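Local coordinates for regulatory protein of LacI family (Chloroflexus aggregans, PDB 3BBL) that probably regulates transcription as a DNA-binding member of the LacI family, responding to a small ligand through its periplasmic-binding-protein-like region, at residues A[10-15]-A[44-49]; A[24-29]-A[244-249]; A[71-76]-A[136-141]; A[89-94]-A[103-108]. One frame throughout, in Å; residues are numbered along the deposited sequence.

Contacts 1, 2 and 4 all belong to the lobe that carries the parallel strands 6-9 to 104-107. Contact 4 is the buried one: two neighbouring strands joined by backbone bonds and apolar faces. Contact 2 lies against it, two helices packed through a glycine and a serine, with Phe-26 reaching Phe-93. Contacts 1 and 3 are partly buried loop contacts beyond the strand ends, and more polar. They touch through Thr-12 and Ser-72. Contact 3 differs in joining a loop of this lobe to helix 138-153, and Arg-138 ties it to Asp-106 of contact 4 by a salt bridge. Contacts 1 and 2 also meet the second subunit.

Contact 1 (A[10-15]-A[44-49]); sequences SWTQTE and FPFSED. With EDO (1,2-ethanediol), chain B.
Ser-10 and Phe-46 draw two irregular loop segments together, their CA atoms 5.2 Å apart and the touching parts running 43° to each other. The ring of Phe-46 lies under the backbone of the other loop, with Thr-12 CA and Trp-11 C over one face, while Ser-10 OG, set between the backbone N and the carbonyl carbon (chi1 67°), comes to its edge, 3.2 Å from Phe-46 CD1. Ser-10 serves a second ring: its CB sits over the face of Phe-44 in a CH-pi contact, 3.7 Å from the centroid. Glu-48 grips Thr-12 and Gln-13 with one oxygen each. OE1 takes the hydroxyl of Thr-12 on its syn lone pair (OG1 to OE1 2.9 Å), and OE2 takes the amide of Gln-13 (N to OE2 3.0 Å), which should fix the rotation of the carboxylate. An ethanediol, probably from the crystallisation liquor, bridges the loops: Trp-11 N donates to its O2 (3.0 Å), Phe-46 N to its O1 (2.8 Å), and C2 rests over the centre of the indole. An alanine at Trp-11 would probably leave Ser-28 of the second subunit without the NE1 donor and open a gap beside Leu-27 of its own chain. The loops follow the adjacent parallel strands 6-9 and 40-43; Phe-44 packs on Ile-55 and Leu-59 of helix 54-61, and Trp-11 on Leu-23 and Leu-27 of helix 23-36.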
loop_
_atom_site.group_PDB
_atom_site.type_symbol
_atom_site.label_atom_id
_atom_site.label_comp_id
_atom_site.label_asym_id
_atom_site.label_seq_id
_atom_site.Cartn_x
_atom_site.Cartn_y
_atom_site.Cartn_z
ATOM N N SER A 10 -7.418 -0.993 15.093
ATOM C CA SER A 10 -7.965 -1.912 14.108
ATOM C C SER A 10 -8.270 -1.118 12.844
ATOM O O SER A 10 -8.546 0.077 12.905
ATOM C CB SER A 10 -9.247 -2.578 14.625
ATOM O OG SER A 10 -10.293 -1.638 14.754
ATOM N N TRP A 11 -8.218 -1.781 11.697
ATOM C CA TRP A 11 -8.500 -1.096 10.444
ATOM C C TRP A 11 -9.418 -1.919 9.565
ATOM O O TRP A 11 -9.396 -3.151 9.605
ATOM C CB TRP A 11 -7.195 -0.767 9.707
ATOM C CG TRP A 11 -6.327 -1.947 9.422
ATOM C CD1 TRP A 11 -6.269 -2.665 8.262
ATOM C CD2 TRP A 11 -5.355 -2.526 10.301
ATOM N NE1 TRP A 11 -5.308 -3.649 8.358
ATOM C CE2 TRP A 11 -4.731 -3.582 9.595
ATOM C CE3 TRP A 11 -4.941 -2.245 11.608
ATOM C CZ2 TRP A 11 -3.721 -4.364 10.164
ATOM C CZ3 TRP A 11 -3.935 -3.024 12.171
ATOM C CH2 TRP A 11 -3.332 -4.067 11.447
ATOM N N THR A 12 -10.234 -1.224 8.781
ATOM C CA THR A 12 -11.172 -1.878 7.885
ATOM C C THR A 12 -10.409 -2.616 6.793
ATOM O O THR A 12 -9.309 -2.232 6.415
ATOM C CB THR A 12 -12.131 -0.859 7.250
ATOM O OG1 THR A 12 -13.138 -1.554 6.512
ATOM C CG2 THR A 12 -11.381 0.070 6.322
ATOM N N GLN A 13 -11.003 -3.694 6.303
ATOM C CA GLN A 13 -10.384 -4.505 5.269
ATOM C C GLN A 13 -10.226 -3.720 3.974
ATOM O O GLN A 13 -11.196 -3.181 3.445
ATOM C CB GLN A 13 -11.236 -5.743 5.013
ATOM C CG GLN A 13 -10.594 -6.751 4.088
ATOM C CD GLN A 13 -11.584 -7.803 3.619
ATOM O OE1 GLN A 13 -12.275 -8.430 4.428
ATOM N NE2 GLN A 13 -11.659 -8.002 2.305
ATOM N N THR A 14 -9.001 -3.653 3.465
ATOM C CA THR A 14 -8.739 -2.926 2.227
ATOM C C THR A 14 -9.354 -3.671 1.050
ATOM O O THR A 14 -9.067 -4.849 0.834
ATOM C CB THR A 14 -7.232 -2.786 1.956
ATOM O OG1 THR A 14 -6.579 -2.251 3.114
ATOM C CG2 THR A 14 -6.996 -1.852 0.783
ATOM N N GLU A 15 -10.202 -2.987 0.290
ATOM C CA GLU A 15 -10.832 -3.609 -0.867
ATOM C C GLU A 15 -9.779 -4.048 -1.865
ATOM O O GLU A 15 -8.765 -3.375 -2.057
ATOM C CB GLU A 15 -11.795 -2.641 -1.566
ATOM C CG GLU A 15 -11.610 -1.172 -1.218
ATOM C CD GLU A 15 -12.147 -0.848 0.162
ATOM O OE1 GLU A 15 -13.311 -1.224 0.443
ATOM O OE2 GLU A 15 -11.411 -0.221 0.959
ATOM N N PHE A 44 -6.060 -5.554 16.637
ATOM C CA PHE A 44 -7.065 -6.565 16.911
ATOM C C PHE A 44 -7.952 -6.626 15.670
ATOM O O PHE A 44 -8.062 -5.648 14.934
ATOM C CB PHE A 44 -7.869 -6.227 18.184
ATOM C CG PHE A 44 -8.618 -4.932 18.127
ATOM C CD1 PHE A 44 -9.898 -4.877 17.595
ATOM C CD2 PHE A 44 -8.057 -3.769 18.646
ATOM C CE1 PHE A 44 -10.620 -3.679 17.584
ATOM C CE2 PHE A 44 -8.764 -2.564 18.640
ATOM C CZ PHE A 44 -10.052 -2.521 18.108
ATOM N N PRO A 45 -8.574 -7.785 15.409
ATOM C CA PRO A 45 -9.440 -7.945 14.239
ATOM C C PRO A 45 -10.537 -6.895 14.151
ATOM O O PRO A 45 -11.210 -6.594 15.135
ATOM C CB PRO A 45 -9.988 -9.357 14.413
ATOM C CG PRO A 45 -8.839 -10.060 15.077
ATOM C CD PRO A 45 -8.446 -9.057 16.138
ATOM N N PHE A 46 -10.702 -6.335 12.962
ATOM C CA PHE A 46 -11.709 -5.313 12.724
ATOM C C PHE A 46 -13.046 -6.001 12.469
ATOM O O PHE A 46 -13.093 -7.068 11.865
ATOM C CB PHE A 46 -11.325 -4.488 11.495
ATOM C CG PHE A 46 -12.169 -3.266 11.291
ATOM C CD1 PHE A 46 -11.878 -2.090 11.965
ATOM C CD2 PHE A 46 -13.244 -3.284 10.407
ATOM C CE1 PHE A 46 -12.639 -0.944 11.764
ATOM C CE2 PHE A 46 -14.017 -2.140 10.197
ATOM C CZ PHE A 46 -13.713 -0.968 10.876
ATOM N N SER A 47 -14.129 -5.404 12.941
ATOM C CA SER A 47 -15.447 -5.976 12.716
ATOM C C SER A 47 -16.091 -5.115 11.633
ATOM O O SER A 47 -16.462 -3.973 11.888
ATOM C CB SER A 47 -16.275 -5.932 14.006
ATOM O OG SER A 47 -17.522 -6.586 13.837
ATOM N N GLU A 48 -16.208 -5.652 10.421
ATOM C CA GLU A 48 -16.792 -4.888 9.324
ATOM C C GLU A 48 -18.153 -4.330 9.710
ATOM O O GLU A 48 -18.564 -3.277 9.216
ATOM C CB GLU A 48 -16.881 -5.736 8.054
ATOM C CG GLU A 48 -15.513 -6.078 7.441
ATOM C CD GLU A 48 -14.552 -4.880 7.392
ATOM O OE1 GLU A 48 -15.005 -3.750 7.100
ATOM O OE2 GLU A 48 -13.337 -5.074 7.634
ATOM N N ASP A 49 -18.855 -5.038 10.591
ATOM C CA ASP A 49 -20.132 -4.554 11.087
ATOM C C ASP A 49 -19.746 -3.750 12.322
ATOM O O ASP A 49 -19.627 -4.299 13.411
ATOM C CB ASP A 49 -21.049 -5.715 11.470
ATOM C CG ASP A 49 -22.278 -5.252 12.241
ATOM O OD1 ASP A 49 -22.797 -4.156 11.940
ATOM O OD2 ASP A 49 -22.732 -5.987 13.145
HETATM C C1 EDO B . -7.539 -6.987 10.921
HETATM O O1 EDO B . -8.954 -6.908 10.797
HETATM C C2 EDO B . -6.969 -5.621 11.333
HETATM O O2 EDO B . -7.977 -4.794 11.932
#

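Contact 2 (A[24-29]-A[244-249])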
loop_
_atom_site.group_PDB
_atom_site.type_symbol
_atom_site.label_atom_id
_atom_site.label_comp_id
_atom_site.label_asym_id
_atom_site.label_seq_id
_atom_site.Cartn_x
_atom_site.Cartn_y
_atom_site.Cartn_z
ATOM N N ASP A 24 0.226 1.536 6.146
ATOM C CA ASP A 24 1.657 1.600 6.361
ATOM C C ASP A 24 2.113 2.933 6.939
ATOM O O ASP A 24 2.893 2.953 7.882
ATOM C CB ASP A 24 2.394 1.327 5.053
ATOM C CG ASP A 24 3.894 1.452 5.199
ATOM O OD1 ASP A 24 4.494 0.639 5.933
ATOM O OD2 ASP A 24 4.474 2.371 4.581
ATOM N N GLN A 25 1.628 4.042 6.386
ATOM C CA GLN A 25 2.020 5.359 6.886
ATOM C C GLN A 25 1.496 5.606 8.300
ATOM O O GLN A 25 2.232 6.033 9.187
ATOM C CB GLN A 25 1.487 6.473 5.982
ATOM C CG GLN A 25 2.095 6.549 4.602
ATOM C CD GLN A 25 1.483 7.668 3.765
ATOM O OE1 GLN A 25 0.273 7.689 3.526
ATOM N NE2 GLN A 25 2.317 8.598 3.316
ATOM N N PHE A 26 0.212 5.330 8.488
ATOM C CA PHE A 26 -0.460 5.532 9.762
ATOM C C PHE A 26 0.037 4.632 10.898
ATOM O O PHE A 26 0.435 5.125 11.957
ATOM C CB PHE A 26 -1.961 5.331 9.568
ATOM C CG PHE A 26 -2.793 5.896 10.671
ATOM C CD1 PHE A 26 -2.812 7.265 10.909
ATOM C CD2 PHE A 26 -3.566 5.062 11.472
ATOM C CE1 PHE A 26 -3.595 7.806 11.936
ATOM C CE2 PHE A 26 -4.352 5.585 12.499
ATOM C CZ PHE A 26 -4.364 6.968 12.730
ATOM N N LEU A 27 0.010 3.321 10.678
ATOM C CA LEU A 27 0.439 2.381 11.701
ATOM C C LEU A 27 1.935 2.462 12.001
ATOM O O LEU A 27 2.338 2.441 13.168
ATOM C CB LEU A 27 0.052 0.952 11.313
ATOM C CG LEU A 27 0.361 -0.141 12.344
ATOM C CD1 LEU A 27 -0.298 0.178 13.686
ATOM C CD2 LEU A 27 -0.126 -1.475 11.817
ATOM N N SER A 28 2.759 2.559 10.963
ATOM C CA SER A 28 4.201 2.658 11.178
ATOM C C SER A 28 4.479 3.860 12.065
ATOM O O SER A 28 5.224 3.774 13.038
ATOM C CB SER A 28 4.947 2.822 9.852
ATOM O OG SER A 28 4.864 1.644 9.077
ATOM N N SER A 29 3.861 4.978 11.719
ATOM C CA SER A 29 4.022 6.206 12.472
ATOM C C SER A 29 3.573 6.050 13.925
ATOM O O SER A 29 4.255 6.514 14.836
ATOM C CB SER A 29 3.240 7.333 11.801
ATOM O OG SER A 29 3.316 8.522 12.556
ATOM N N ALA A 244 1.205 10.349 8.308
ATOM C CA ALA A 244 2.189 10.045 9.341
ATOM C C ALA A 244 1.993 10.987 10.527
ATOM O O ALA A 244 1.939 10.547 11.674
ATOM C CB ALA A 244 3.607 10.174 8.787
ATOM N N GLU A 245 1.868 12.280 10.244
ATOM C CA GLU A 245 1.676 13.264 11.302
ATOM C C GLU A 245 0.389 12.982 12.074
ATOM O O GLU A 245 0.345 13.101 13.297
ATOM C CB GLU A 245 1.650 14.681 10.722
ATOM C CG GLU A 245 1.332 15.758 11.751
ATOM C CD GLU A 245 1.417 17.181 11.194
ATOM O OE1 GLU A 245 1.047 17.391 10.011
ATOM O OE2 GLU A 245 1.838 18.096 11.946
ATOM N N ALA A 246 -0.660 12.599 11.358
ATOM C CA ALA A 246 -1.924 12.292 11.998
ATOM C C ALA A 246 -1.744 11.104 12.943
ATOM O O ALA A 246 -2.341 11.050 14.017
ATOM C CB ALA A 246 -2.980 11.975 10.945
ATOM N N GLY A 247 -0.917 10.152 12.533
ATOM C CA GLY A 247 -0.671 8.988 13.359
ATOM C C GLY A 247 0.017 9.411 14.637
ATOM O O GLY A 247 -0.379 9.025 15.727
ATOM N N ARG A 248 1.053 10.224 14.493
ATOM C CA ARG A 248 1.809 10.720 15.629
ATOM C C ARG A 248 0.912 11.510 16.578
ATOM O O ARG A 248 1.008 11.365 17.791
ATOM C CB ARG A 248 2.968 11.597 15.132
ATOM C CG ARG A 248 3.701 12.360 16.230
ATOM C CD ARG A 248 4.956 13.044 15.711
ATOM N NE ARG A 248 4.679 14.164 14.809
ATOM C CZ ARG A 248 4.146 15.325 15.183
ATOM N NH1 ARG A 248 3.820 15.535 16.455
ATOM N NH2 ARG A 248 3.947 16.282 14.282
ATOM N N LYS A 249 0.037 12.340 16.018
ATOM C CA LYS A 249 -0.867 13.152 16.822
ATOM C C LYS A 249 -1.892 12.317 17.577
ATOM O O LYS A 249 -2.290 12.666 18.683
ATOM C CB LYS A 249 -1.590 14.179 15.943
ATOM C CG LYS A 249 -0.728 15.354 15.489
ATOM C CD LYS A 249 -0.212 16.154 16.679
ATOM C CE LYS A 249 0.206 17.569 16.279
ATOM N NZ LYS A 249 1.250 17.592 15.211
#
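Ser-29 and Phe-26 make the main side-chain contacts with helix 244-249, whose axis passes 7.6 Å from that of helix 24-29 at a crossing angle of -34°. The hydroxyl of Ser-29 stands anti to its backbone N (chi1 177°) and donates across the gap to the carbonyl of Ala-244, OG to O 2.6 Å. That oxygen also accepts the helical bond from Arg-248 N at 3.0 Å, so two donors hold it. Phe-26 likewise has CG anti to the backbone N (chi1 -163°), and its ring swings back toward the partner helix, CE1 coming 3.5 Å from Gly-247 CA. Gly-247 lets the backbones close up, since a CB here would clash with Phe-26 O. Of the Arg-248 side chain, CB is the part that comes near Ser-29 OG; the chain bends at chi3 and its end leads away from helix 24-29, where NH2 makes a long salt bridge to Glu-245. An alanine at Ser-29 would probably leave Ala-244 O with its helical donor alone and open a small gap beside Arg-248 CB. The chemistry is thus divided: a hydroxyl-to-carbonyl bond ties the two helices together at this point, while Phe-26, stacked on Phe-93, carries the apolar packing toward the sheet.

Contact 3 (A[71-76]-A[136-141]); sequences SSINYN and DSRVGN
Tyr-75 has CG anti to the carbonyl carbon (chi1 -72°), and Arg-138, across the contact, has CG anti to the backbone N (chi1 -173°); CB and CG of the arginine lie against the tyrosine ring. Arg-138 CB sits over its face in a CH-pi contact, 3.7 Å from the centroid, with CG 3.6 Å from Tyr-75 CE2. Bends at chi2 and chi3 carry the chain on, and the guanidinium ends 83° to the ring plane, so it is not stacked on it. Instead NH2 points in its own plane at the carbonyl of Ile-73, 3.0 Å from O, and NE adds a weak bond to that oxygen. NH1 forms a salt bridge with Asp-106, which would be expected to balance the charge. At the ring's edge Asn-141 ND2 donates to Tyr-75 OH over 2.8 Å. Ser-137 is the N-cap, its OG accepting from Gly-140 N at 2.9 Å. The loop between strand 67-70 and helix 78-85 thus meets the first turn of helix 138-153, which follows strand 128-132. The two belong to different lobes, and the contact spans the cleft between them, where relatives of this fold bind their ligands.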
loop_
_atom_site.group_PDB
_atom_site.type_symbol
_atom_site.label_atom_id
_atom_site.label_comp_id
_atom_site.label_asym_id
_atom_site.label_seq_id
_atom_site.Cartn_x
_atom_site.Cartn_y
_atom_site.Cartn_z
ATOM N N SER A 71 -10.361 4.345 13.319
ATOM C CA SER A 71 -10.270 4.881 11.960
ATOM C C SER A 71 -11.524 4.435 11.208
ATOM O O SER A 71 -12.269 3.595 11.712
ATOM C CB SER A 71 -8.996 4.398 11.256
ATOM O OG SER A 71 -8.926 2.994 11.189
ATOM N N SER A 72 -11.760 4.992 10.019
ATOM C CA SER A 72 -12.958 4.676 9.232
ATOM C C SER A 72 -14.183 5.103 10.029
ATOM O O SER A 72 -15.101 4.314 10.254
ATOM C CB SER A 72 -13.066 3.177 8.933
ATOM O OG SER A 72 -12.165 2.783 7.921
ATOM N N ILE A 73 -14.193 6.355 10.457
ATOM C CA ILE A 73 -15.300 6.865 11.250
ATOM C C ILE A 73 -16.495 7.279 10.410
ATOM O O ILE A 73 -16.385 8.138 9.543
ATOM C CB ILE A 73 -14.877 8.091 12.084
ATOM C CG1 ILE A 73 -13.523 7.836 12.758
ATOM C CG2 ILE A 73 -15.958 8.404 13.112
ATOM C CD1 ILE A 73 -13.523 6.687 13.747
ATOM N N ASN A 74 -17.641 6.667 10.680
ATOM C CA ASN A 74 -18.875 7.002 9.974
ATOM C C ASN A 74 -19.719 7.905 10.861
ATOM O O ASN A 74 -19.347 8.183 11.994
ATOM C CB ASN A 74 -19.670 5.740 9.639
ATOM C CG ASN A 74 -19.043 4.939 8.520
ATOM O OD1 ASN A 74 -18.689 5.490 7.471
ATOM N ND2 ASN A 74 -18.905 3.634 8.728
ATOM N N TYR A 75 -20.845 8.380 10.342
ATOM C CA TYR A 75 -21.731 9.222 11.141
ATOM C C TYR A 75 -22.313 8.326 12.230
ATOM O O TYR A 75 -22.568 7.143 11.988
ATOM C CB TYR A 75 -22.877 9.785 10.291
ATOM C CG TYR A 75 -22.484 10.858 9.304
ATOM C CD1 TYR A 75 -22.564 10.631 7.931
ATOM C CD2 TYR A 75 -22.072 12.115 9.740
ATOM C CE1 TYR A 75 -22.250 11.631 7.015
ATOM C CE2 TYR A 75 -21.756 13.125 8.835
ATOM C CZ TYR A 75 -21.851 12.875 7.474
ATOM O OH TYR A 75 -21.561 13.873 6.575
ATOM N N ASN A 76 -22.530 8.888 13.417
ATOM C CA ASN A 76 -23.076 8.122 14.541
ATOM C C ASN A 76 -22.353 6.779 14.609
ATOM O O ASN A 76 -22.982 5.720 14.544
ATOM C CB ASN A 76 -24.579 7.864 14.359
ATOM C CG ASN A 76 -25.364 9.124 14.059
ATOM O OD1 ASN A 76 -25.185 10.155 14.708
ATOM N ND2 ASN A 76 -26.255 9.041 13.072
ATOM N N ASP A 136 -24.182 9.344 2.310
ATOM C CA ASP A 136 -23.981 8.842 3.661
ATOM C C ASP A 136 -22.510 8.777 4.055
ATOM O O ASP A 136 -22.168 8.247 5.107
ATOM C CB ASP A 136 -24.631 7.464 3.820
ATOM C CG ASP A 136 -24.050 6.429 2.880
ATOM O OD1 ASP A 136 -24.620 5.318 2.796
ATOM O OD2 ASP A 136 -23.025 6.718 2.225
ATOM N N SER A 137 -21.641 9.318 3.210
ATOM C CA SER A 137 -20.212 9.321 3.493
ATOM C C SER A 137 -19.773 10.650 4.115
ATOM O O SER A 137 -19.824 11.698 3.477
ATOM C CB SER A 137 -19.422 9.059 2.208
ATOM O OG SER A 137 -18.038 9.261 2.421
ATOM N N ARG A 138 -19.348 10.592 5.373
ATOM C CA ARG A 138 -18.902 11.780 6.090
ATOM C C ARG A 138 -17.700 12.405 5.390
ATOM O O ARG A 138 -17.685 13.608 5.130
ATOM C CB ARG A 138 -18.554 11.411 7.537
ATOM C CG ARG A 138 -18.240 12.586 8.452
ATOM C CD ARG A 138 -16.742 12.772 8.623
ATOM N NE ARG A 138 -16.072 11.514 8.958
ATOM C CZ ARG A 138 -14.756 11.374 9.073
ATOM N NH1 ARG A 138 -13.956 12.413 8.886
ATOM N NH2 ARG A 138 -14.236 10.190 9.361
ATOM N N VAL A 139 -16.696 11.591 5.079
ATOM C CA VAL A 139 -15.508 12.088 4.396
ATOM C C VAL A 139 -15.883 12.621 3.011
ATOM O O VAL A 139 -15.378 13.657 2.581
ATOM C CB VAL A 139 -14.461 10.979 4.231
ATOM C CG1 VAL A 139 -13.202 11.542 3.583
ATOM C CG2 VAL A 139 -14.146 10.375 5.574
ATOM N N GLY A 140 -16.768 11.898 2.327
ATOM C CA GLY A 140 -17.210 12.301 1.006
ATOM C C GLY A 140 -17.844 13.679 1.017
ATOM O O GLY A 140 -17.559 14.507 0.153
ATOM N N ASN A 141 -18.703 13.934 1.998
ATOM C CA ASN A 141 -19.353 15.229 2.088
ATOM C C ASN A 141 -18.354 16.327 2.397
ATOM O O ASN A 141 -18.483 17.435 1.895
ATOM C CB ASN A 141 -20.447 15.209 3.151
ATOM C CG ASN A 141 -21.533 14.223 2.833
ATOM O OD1 ASN A 141 -21.848 13.992 1.667
ATOM N ND2 ASN A 141 -22.124 13.636 3.867
#

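Contact 4 (A[89-94]-A[103-108]); sequences PFVAFG and AWVDID
Ala-92 and Trp-104, with Phe-93 and Val-105, pair the parallel strands 90-93 and 104-107, whose directions differ by only 11°. The backbone bonds come first. Ala-92 brackets Trp-104: its N donates to Ala-103 O (3.1 Å) and its O accepts from Val-105 N (2.9 Å). Farther on, Gly-94 N reaches Val-105 O at 2.8 Å, but the bond is weak, bent to 123° at the hydrogen. The same oxygen receives a CA-H...O contact from Phe-93 CA, 3.1 Å away. Gly-94 has backbone angles that themselves call for glycine.

The apolar contacts fall on two faces. On one, Val-91 CG1 meets Val-105 CG2 at 4.1 Å; Phe-93, with CG anti to the backbone N (chi1 176°), sends CE2 to within 4.1 Å of Ile-107 CG1, and the ring turns its edge to Val-105 O. Helix 243-258 packs on this side, with Leu-254 against Val-91. On the other face Ala-92 CB lies 4.3 Å from Trp-104 CB, and the indole leads away to stack on His-267.

The polar side chains cluster where the strands end. Asp-106 OD2 lies 3.4 Å from Gly-94 CA and forms a salt bridge with Arg-95, while Asp-108 caps helix 109-123. This is a core strand pair of the Rossmann-like alpha/beta lobe of this family, as in periplasmic binding proteins, the two parallel strands following directly in sequence through a connection without a helix.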
loop_
_atom_site.group_PDB
_atom_site.type_symbol
_atom_site.label_atom_id
_atom_site.label_comp_id
_atom_site.label_asym_id
_atom_site.label_seq_id
_atom_site.Cartn_x
_atom_site.Cartn_y
_atom_site.Cartn_z
ATOM N N PRO A 89 -10.709 5.775 27.482
ATOM C CA PRO A 89 -9.840 6.598 26.628
ATOM C C PRO A 89 -9.775 6.160 25.163
ATOM O O PRO A 89 -9.607 4.974 24.855
ATOM C CB PRO A 89 -8.472 6.479 27.300
ATOM C CG PRO A 89 -8.807 6.158 28.727
ATOM C CD PRO A 89 -9.936 5.180 28.584
ATOM N N PHE A 90 -9.904 7.127 24.261
ATOM C CA PHE A 90 -9.838 6.838 22.839
ATOM C C PHE A 90 -9.719 8.119 22.048
ATOM O O PHE A 90 -10.149 9.181 22.490
ATOM C CB PHE A 90 -11.080 6.063 22.384
ATOM C CG PHE A 90 -12.296 6.921 22.152
ATOM C CD1 PHE A 90 -12.509 7.533 20.917
ATOM C CD2 PHE A 90 -13.239 7.101 23.159
ATOM C CE1 PHE A 90 -13.655 8.311 20.688
ATOM C CE2 PHE A 90 -14.384 7.875 22.943
ATOM C CZ PHE A 90 -14.593 8.481 21.707
ATOM N N VAL A 91 -9.107 8.006 20.878
ATOM C CA VAL A 91 -8.952 9.129 19.969
ATOM C C VAL A 91 -9.433 8.616 18.627
ATOM O O VAL A 91 -9.046 7.531 18.198
ATOM C CB VAL A 91 -7.483 9.571 19.832
ATOM C CG1 VAL A 91 -7.344 10.547 18.675
ATOM C CG2 VAL A 91 -7.013 10.224 21.113
ATOM N N ALA A 92 -10.300 9.377 17.977
ATOM C CA ALA A 92 -10.801 8.976 16.670
ATOM C C ALA A 92 -10.031 9.713 15.580
ATOM O O ALA A 92 -9.770 10.907 15.694
ATOM C CB ALA A 92 -12.288 9.284 16.556
ATOM N N PHE A 93 -9.629 8.985 14.546
ATOM C CA PHE A 93 -8.941 9.596 13.415
ATOM C C PHE A 93 -10.069 9.872 12.423
ATOM O O PHE A 93 -10.367 9.044 11.559
ATOM C CB PHE A 93 -7.933 8.629 12.790
ATOM C CG PHE A 93 -7.259 9.165 11.548
ATOM C CD1 PHE A 93 -6.732 8.299 10.596
ATOM C CD2 PHE A 93 -7.140 10.537 11.332
ATOM C CE1 PHE A 93 -6.102 8.784 9.456
ATOM C CE2 PHE A 93 -6.509 11.030 10.188
ATOM C CZ PHE A 93 -5.989 10.148 9.248
ATOM N N GLY A 94 -10.705 11.028 12.574
ATOM C CA GLY A 94 -11.813 11.394 11.712
ATOM C C GLY A 94 -13.027 11.776 12.537
ATOM O O GLY A 94 -13.362 11.094 13.499
ATOM N N ALA A 103 -12.530 13.257 21.670
ATOM C CA ALA A 103 -11.188 13.570 21.187
ATOM C C ALA A 103 -10.957 13.038 19.774
ATOM O O ALA A 103 -11.286 11.891 19.471
ATOM C CB ALA A 103 -10.145 12.994 22.133
ATOM N N TRP A 104 -10.394 13.875 18.906
ATOM C CA TRP A 104 -10.121 13.445 17.545
ATOM C C TRP A 104 -9.049 14.207 16.795
ATOM O O TRP A 104 -8.713 15.353 17.118
ATOM C CB TRP A 104 -11.403 13.452 16.693
ATOM C CG TRP A 104 -12.145 14.779 16.601
ATOM C CD1 TRP A 104 -13.320 15.098 17.220
ATOM C CD2 TRP A 104 -11.791 15.922 15.806
ATOM N NE1 TRP A 104 -13.725 16.363 16.858
ATOM C CE2 TRP A 104 -12.807 16.891 15.995
ATOM C CE3 TRP A 104 -10.719 16.223 14.955
ATOM C CZ2 TRP A 104 -12.780 18.138 15.361
ATOM C CZ3 TRP A 104 -10.693 17.468 14.322
ATOM C CH2 TRP A 104 -11.720 18.408 14.533
ATOM N N VAL A 105 -8.511 13.526 15.790
ATOM C CA VAL A 105 -7.517 14.075 14.891
ATOM C C VAL A 105 -8.111 13.799 13.512
ATOM O O VAL A 105 -8.609 12.703 13.256
ATOM C CB VAL A 105 -6.161 13.347 15.000
ATOM C CG1 VAL A 105 -5.194 13.903 13.961
ATOM C CG2 VAL A 105 -5.581 13.511 16.400
ATOM N N ASP A 106 -8.077 14.797 12.635
ATOM C CA ASP A 106 -8.616 14.625 11.298
ATOM C C ASP A 106 -7.931 15.520 10.284
ATOM O O ASP A 106 -7.276 16.497 10.636
ATOM C CB ASP A 106 -10.119 14.916 11.288
ATOM C CG ASP A 106 -10.828 14.266 10.112
ATOM O OD1 ASP A 106 -10.140 13.716 9.235
ATOM O OD2 ASP A 106 -12.071 14.305 10.064
ATOM N N ILE A 107 -8.086 15.163 9.015
ATOM C CA ILE A 107 -7.521 15.931 7.924
ATOM C C ILE A 107 -8.646 16.819 7.395
ATOM O O ILE A 107 -9.786 16.374 7.273
ATOM C CB ILE A 107 -7.031 15.005 6.788
ATOM C CG1 ILE A 107 -6.126 13.904 7.357
ATOM C CG2 ILE A 107 -6.294 15.820 5.733
ATOM C CD1 ILE A 107 -4.917 14.412 8.137
ATOM N N ASP A 108 -8.331 18.075 7.095
ATOM C CA ASP A 108 -9.330 19.003 6.573
ATOM C C ASP A 108 -9.607 18.675 5.096
ATOM O O ASP A 108 -9.040 19.295 4.198
ATOM C CB ASP A 108 -8.826 20.447 6.705
ATOM C CG ASP A 108 -9.915 21.479 6.440
ATOM O OD1 ASP A 108 -10.929 21.138 5.794
ATOM O OD2 ASP A 108 -9.745 22.641 6.867
#